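Side-chain contacts in Myo-inositol dehydrogenase (Corynebacterium glutamicum, PDB 3EUW), which probably oxidises myo-inositol at its 2-position with NAD+, as a tetrameric member of the Gfo/Idh/MocA oxidoreductase family: residues A[32-37]-A[44-49]; A[291-296]-A[301-306]. One frame throughout, in Å; residues are numbered along the deposited sequence.

Contact 1: A[32-37]-A[44-49]; sequences VVIADP and RLAEAN
Strand residue Ile-34 and helix residue Ala-46 bring the two backbones closest, their CA atoms 6.2 Å apart, and no hydrogen bond joins the segments. The contact rests on one methyl group. Ile-34 CD1 reaches from the sheet toward the helix and ends 3.6 Å from Leu-45 CG, with Leu-45 CB and CD2 touching the same methyl a little farther off. Ile-34 CD1 also lies 3.6 Å from Ala-46 N and 4.1 Å from Ala-46 CB, so it sits against the helix backbone where Leu-45 leads into Ala-46. An extended outer torsion (chi2 -177°) carries CD1 this far from the strand. The Ile-34 and Leu-45 side chains run at about a right angle to each other. Within 44-49, Asn-49 ND2 donates to Leu-45 O at 2.9 Å, a bent bond (138° at the hydrogen) reaching the oxygen from outside the carbonyl plane. All three touching residues are buried. The contact packs helix 39-47 onto strand 29-35 within a beta-alpha-beta unit of the Rossmann fold; Leu-45 also touches His-17 and Ala-20 of helix 14-25, and Ala-46 rests on Ala-53 of strand 52-54, which Ile-34 joins by backbone hydrogen bonds.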
# COMPACT_ATOMS: atom_id res chain seq x y z
N VAL A 32 -37.34 5.41 23.15
CA VAL A 32 -38.25 5.73 24.24
C VAL A 32 -38.23 4.77 25.41
O VAL A 32 -38.80 5.07 26.46
CB VAL A 32 -39.70 5.86 23.74
CG1 VAL A 32 -39.78 6.96 22.71
CG2 VAL A 32 -40.19 4.54 23.17
N VAL A 33 -37.61 3.61 25.25
CA VAL A 33 -37.55 2.67 26.35
C VAL A 33 -36.47 1.62 26.17
O VAL A 33 -36.28 1.09 25.07
CB VAL A 33 -38.92 1.97 26.57
CG1 VAL A 33 -39.25 1.08 25.39
CG2 VAL A 33 -38.90 1.16 27.86
N ILE A 34 -35.75 1.35 27.26
CA ILE A 34 -34.67 0.36 27.29
C ILE A 34 -35.01 -0.69 28.34
O ILE A 34 -35.32 -0.35 29.48
CB ILE A 34 -33.33 1.01 27.66
CG1 ILE A 34 -32.97 2.11 26.66
CG2 ILE A 34 -32.23 -0.05 27.70
CD1 ILE A 34 -31.64 2.75 26.90
N ALA A 35 -34.95 -1.96 27.96
CA ALA A 35 -35.25 -3.05 28.87
C ALA A 35 -34.04 -3.96 29.08
O ALA A 35 -33.33 -4.31 28.13
CB ALA A 35 -36.43 -3.87 28.35
N ASP A 36 -33.80 -4.33 30.34
CA ASP A 36 -32.70 -5.20 30.70
C ASP A 36 -32.91 -5.63 32.15
O ASP A 36 -33.02 -4.80 33.04
CB ASP A 36 -31.37 -4.47 30.59
CG ASP A 36 -30.18 -5.41 30.55
OD1 ASP A 36 -30.05 -6.25 31.47
OD2 ASP A 36 -29.38 -5.32 29.59
N PRO A 37 -32.96 -6.95 32.40
CA PRO A 37 -33.16 -7.43 33.76
C PRO A 37 -32.25 -6.68 34.74
O PRO A 37 -32.65 -6.37 35.86
CB PRO A 37 -32.83 -8.93 33.66
CG PRO A 37 -31.94 -9.01 32.44
CD PRO A 37 -32.60 -8.06 31.49
N ARG A 44 -29.03 3.54 33.63
CA ARG A 44 -27.82 4.29 33.30
C ARG A 44 -27.81 4.72 31.83
O ARG A 44 -27.54 5.87 31.50
CB ARG A 44 -26.59 3.42 33.59
CG ARG A 44 -25.30 4.19 33.77
CD ARG A 44 -25.22 4.80 35.15
NE ARG A 44 -25.51 3.83 36.20
CZ ARG A 44 -24.89 2.66 36.36
NH1 ARG A 44 -23.92 2.31 35.52
NH2 ARG A 44 -25.23 1.85 37.35
N LEU A 45 -28.09 3.77 30.95
CA LEU A 45 -28.10 4.03 29.52
C LEU A 45 -29.31 4.89 29.11
O LEU A 45 -29.20 5.77 28.26
CB LEU A 45 -28.11 2.72 28.74
CG LEU A 45 -28.04 2.81 27.21
CD1 LEU A 45 -26.76 3.54 26.81
CD2 LEU A 45 -28.07 1.41 26.61
N ALA A 46 -30.45 4.63 29.74
CA ALA A 46 -31.68 5.36 29.44
C ALA A 46 -31.56 6.87 29.70
O ALA A 46 -31.90 7.68 28.84
CB ALA A 46 -32.83 4.80 30.26
N GLU A 47 -31.07 7.24 30.88
CA GLU A 47 -30.94 8.65 31.22
C GLU A 47 -29.95 9.35 30.32
O GLU A 47 -30.03 10.57 30.13
CB GLU A 47 -30.53 8.81 32.69
CG GLU A 47 -29.28 8.04 33.07
CD GLU A 47 -28.90 8.24 34.53
OE1 GLU A 47 -28.58 9.39 34.90
OE2 GLU A 47 -28.93 7.26 35.29
N ALA A 48 -29.01 8.59 29.77
CA ALA A 48 -28.00 9.16 28.88
C ALA A 48 -28.57 9.39 27.49
O ALA A 48 -27.87 9.88 26.60
CB ALA A 48 -26.80 8.23 28.81
N ASN A 49 -29.83 9.02 27.30
CA ASN A 49 -30.49 9.18 26.01
C ASN A 49 -31.93 9.65 26.16
O ASN A 49 -32.73 9.50 25.25
CB ASN A 49 -30.45 7.86 25.24
CG ASN A 49 -29.05 7.45 24.84
OD1 ASN A 49 -28.42 8.08 23.98
ND2 ASN A 49 -28.54 6.39 25.46

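Contact 2: A[291-296]-A[301-306]; sequences ATFAQG and QGFSPN
The Phe-303 ring turns its CE1-CZ side to the helix, where Phe-293 O lies at the edge, in the ring plane, 3.5 Å from Phe-303 CE1. Gly-296 CA comes to the same Phe-303 CE1 obliquely at 3.4 Å, and the Phe-293 ring is a third neighbour, with its CD1 3.6 Å from Phe-303 CE1. The two rings have planes inclined by 37° and centroids 5.4 Å apart, a slanted pairing that is neither a stack nor an edge-to-face contact. With CG anti to the backbone N (chi1 -179°), Phe-293 carries its ring closer to the loop than its CB direction alone would. Phe-303 CG is instead anti to the carbonyl carbon, which brings its CE1 edge to the helix.

Gly-296 has no side chain, and its CA comes directly against the Phe-303 ring. Gly-302 has a positive phi (105°), a backbone shape that glycine adopts readily. No direct hydrogen bond crosses the contact, but one water donates to Gly-296 O at 3.0 Å and accepts from Gly-302 N at 3.2 Å.

The loop thus folds back on helix 283-299 and leads into helix 307-326, with Asn-306 as N-cap through its OD1 and Asp-309 N. Thr-292, Phe-293, Phe-303 and Pro-305 all meet Met-120 of strand 119-121, an outermost strand of the parallel Rossmann sheet within this chain.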
# COMPACT_ATOMS: atom_id res chain seq x y z
N ALA A 291 -30.41 2.78 9.79
CA ALA A 291 -31.11 3.61 8.82
C ALA A 291 -31.99 2.76 7.92
O ALA A 291 -33.11 3.12 7.60
CB ALA A 291 -30.11 4.41 7.98
N THR A 292 -31.46 1.62 7.49
CA THR A 292 -32.20 0.71 6.63
C THR A 292 -33.40 0.14 7.37
O THR A 292 -34.43 -0.15 6.77
CB THR A 292 -31.27 -0.42 6.13
OG1 THR A 292 -30.26 0.16 5.31
CG2 THR A 292 -32.02 -1.45 5.31
N PHE A 293 -33.25 -0.02 8.68
CA PHE A 293 -34.33 -0.54 9.51
C PHE A 293 -35.44 0.48 9.53
O PHE A 293 -36.61 0.15 9.37
CB PHE A 293 -33.84 -0.80 10.93
CG PHE A 293 -34.88 -1.37 11.85
CD1 PHE A 293 -35.66 -2.45 11.47
CD2 PHE A 293 -35.04 -0.86 13.14
CE1 PHE A 293 -36.58 -3.02 12.34
CE2 PHE A 293 -35.96 -1.42 14.02
CZ PHE A 293 -36.73 -2.50 13.61
N ALA A 294 -35.06 1.74 9.74
CA ALA A 294 -36.03 2.83 9.77
C ALA A 294 -36.81 2.92 8.45
O ALA A 294 -38.03 3.07 8.46
CB ALA A 294 -35.31 4.14 10.06
N GLN A 295 -36.11 2.84 7.32
CA GLN A 295 -36.77 2.94 6.03
C GLN A 295 -37.72 1.76 5.81
O GLN A 295 -38.75 1.90 5.16
CB GLN A 295 -35.74 3.01 4.90
CG GLN A 295 -36.30 3.27 3.51
CD GLN A 295 -37.10 4.57 3.42
OE1 GLN A 295 -36.62 5.64 3.81
NE2 GLN A 295 -38.31 4.49 2.89
N GLY A 296 -37.36 0.60 6.35
CA GLY A 296 -38.20 -0.58 6.20
C GLY A 296 -39.47 -0.41 7.02
O GLY A 296 -40.55 -0.90 6.64
N GLN A 301 -42.41 -2.52 3.17
CA GLN A 301 -42.12 -3.39 2.03
C GLN A 301 -41.20 -4.58 2.38
O GLN A 301 -40.79 -5.33 1.49
CB GLN A 301 -41.47 -2.57 0.91
CG GLN A 301 -42.29 -1.37 0.47
CD GLN A 301 -43.33 -1.72 -0.57
OE1 GLN A 301 -44.07 -2.70 -0.44
NE2 GLN A 301 -43.41 -0.91 -1.62
N GLY A 302 -40.89 -4.76 3.66
CA GLY A 302 -40.03 -5.86 4.06
C GLY A 302 -38.62 -5.45 4.42
O GLY A 302 -38.23 -4.30 4.27
N PHE A 303 -37.83 -6.41 4.90
CA PHE A 303 -36.46 -6.12 5.30
C PHE A 303 -35.42 -7.00 4.62
O PHE A 303 -35.74 -8.06 4.07
CB PHE A 303 -36.31 -6.30 6.82
CG PHE A 303 -37.10 -5.33 7.63
CD1 PHE A 303 -36.75 -3.99 7.66
CD2 PHE A 303 -38.19 -5.76 8.37
CE1 PHE A 303 -37.47 -3.08 8.43
CE2 PHE A 303 -38.92 -4.85 9.14
CZ PHE A 303 -38.55 -3.52 9.17
N SER A 304 -34.18 -6.54 4.68
CA SER A 304 -33.06 -7.28 4.12
C SER A 304 -31.80 -6.86 4.89
O SER A 304 -31.46 -5.69 4.93
CB SER A 304 -32.89 -6.96 2.64
OG SER A 304 -31.78 -7.68 2.12
N PRO A 305 -31.12 -7.82 5.53
CA PRO A 305 -31.38 -9.26 5.59
C PRO A 305 -32.73 -9.57 6.23
O PRO A 305 -33.16 -8.86 7.16
CB PRO A 305 -30.23 -9.79 6.45
CG PRO A 305 -29.14 -8.79 6.23
CD PRO A 305 -29.90 -7.49 6.28
N ASN A 306 -33.38 -10.62 5.76
CA ASN A 306 -34.68 -11.02 6.30
C ASN A 306 -34.60 -12.25 7.21
O ASN A 306 -33.52 -12.83 7.44
CB ASN A 306 -35.67 -11.31 5.17
CG ASN A 306 -35.24 -12.45 4.28
OD1 ASN A 306 -34.76 -13.49 4.75
ND2 ASN A 306 -35.43 -12.28 2.98
O HOH W 1 -41.59 -3.71 6.56

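Contact 1 is buried and apolar in its side chains, with no hydrogen bond across, whereas contact 2 lies at the surface, combining an aromatic pair with a water bridge between backbone groups. They share no helix or strand, and their centres are 24 Å apart with nearest atoms about 11 Å away. Both nevertheless involve the same parallel sheet: contact 1 includes its strand 29-35, joined to the covering helix, while contact 2 packs on strand 119-121, which is outermost within this chain, as is 52-54 on the far side. Contact 1 belongs to the nucleotide-binding type of fold itself; contact 2 joins a later helix to the loop that follows it.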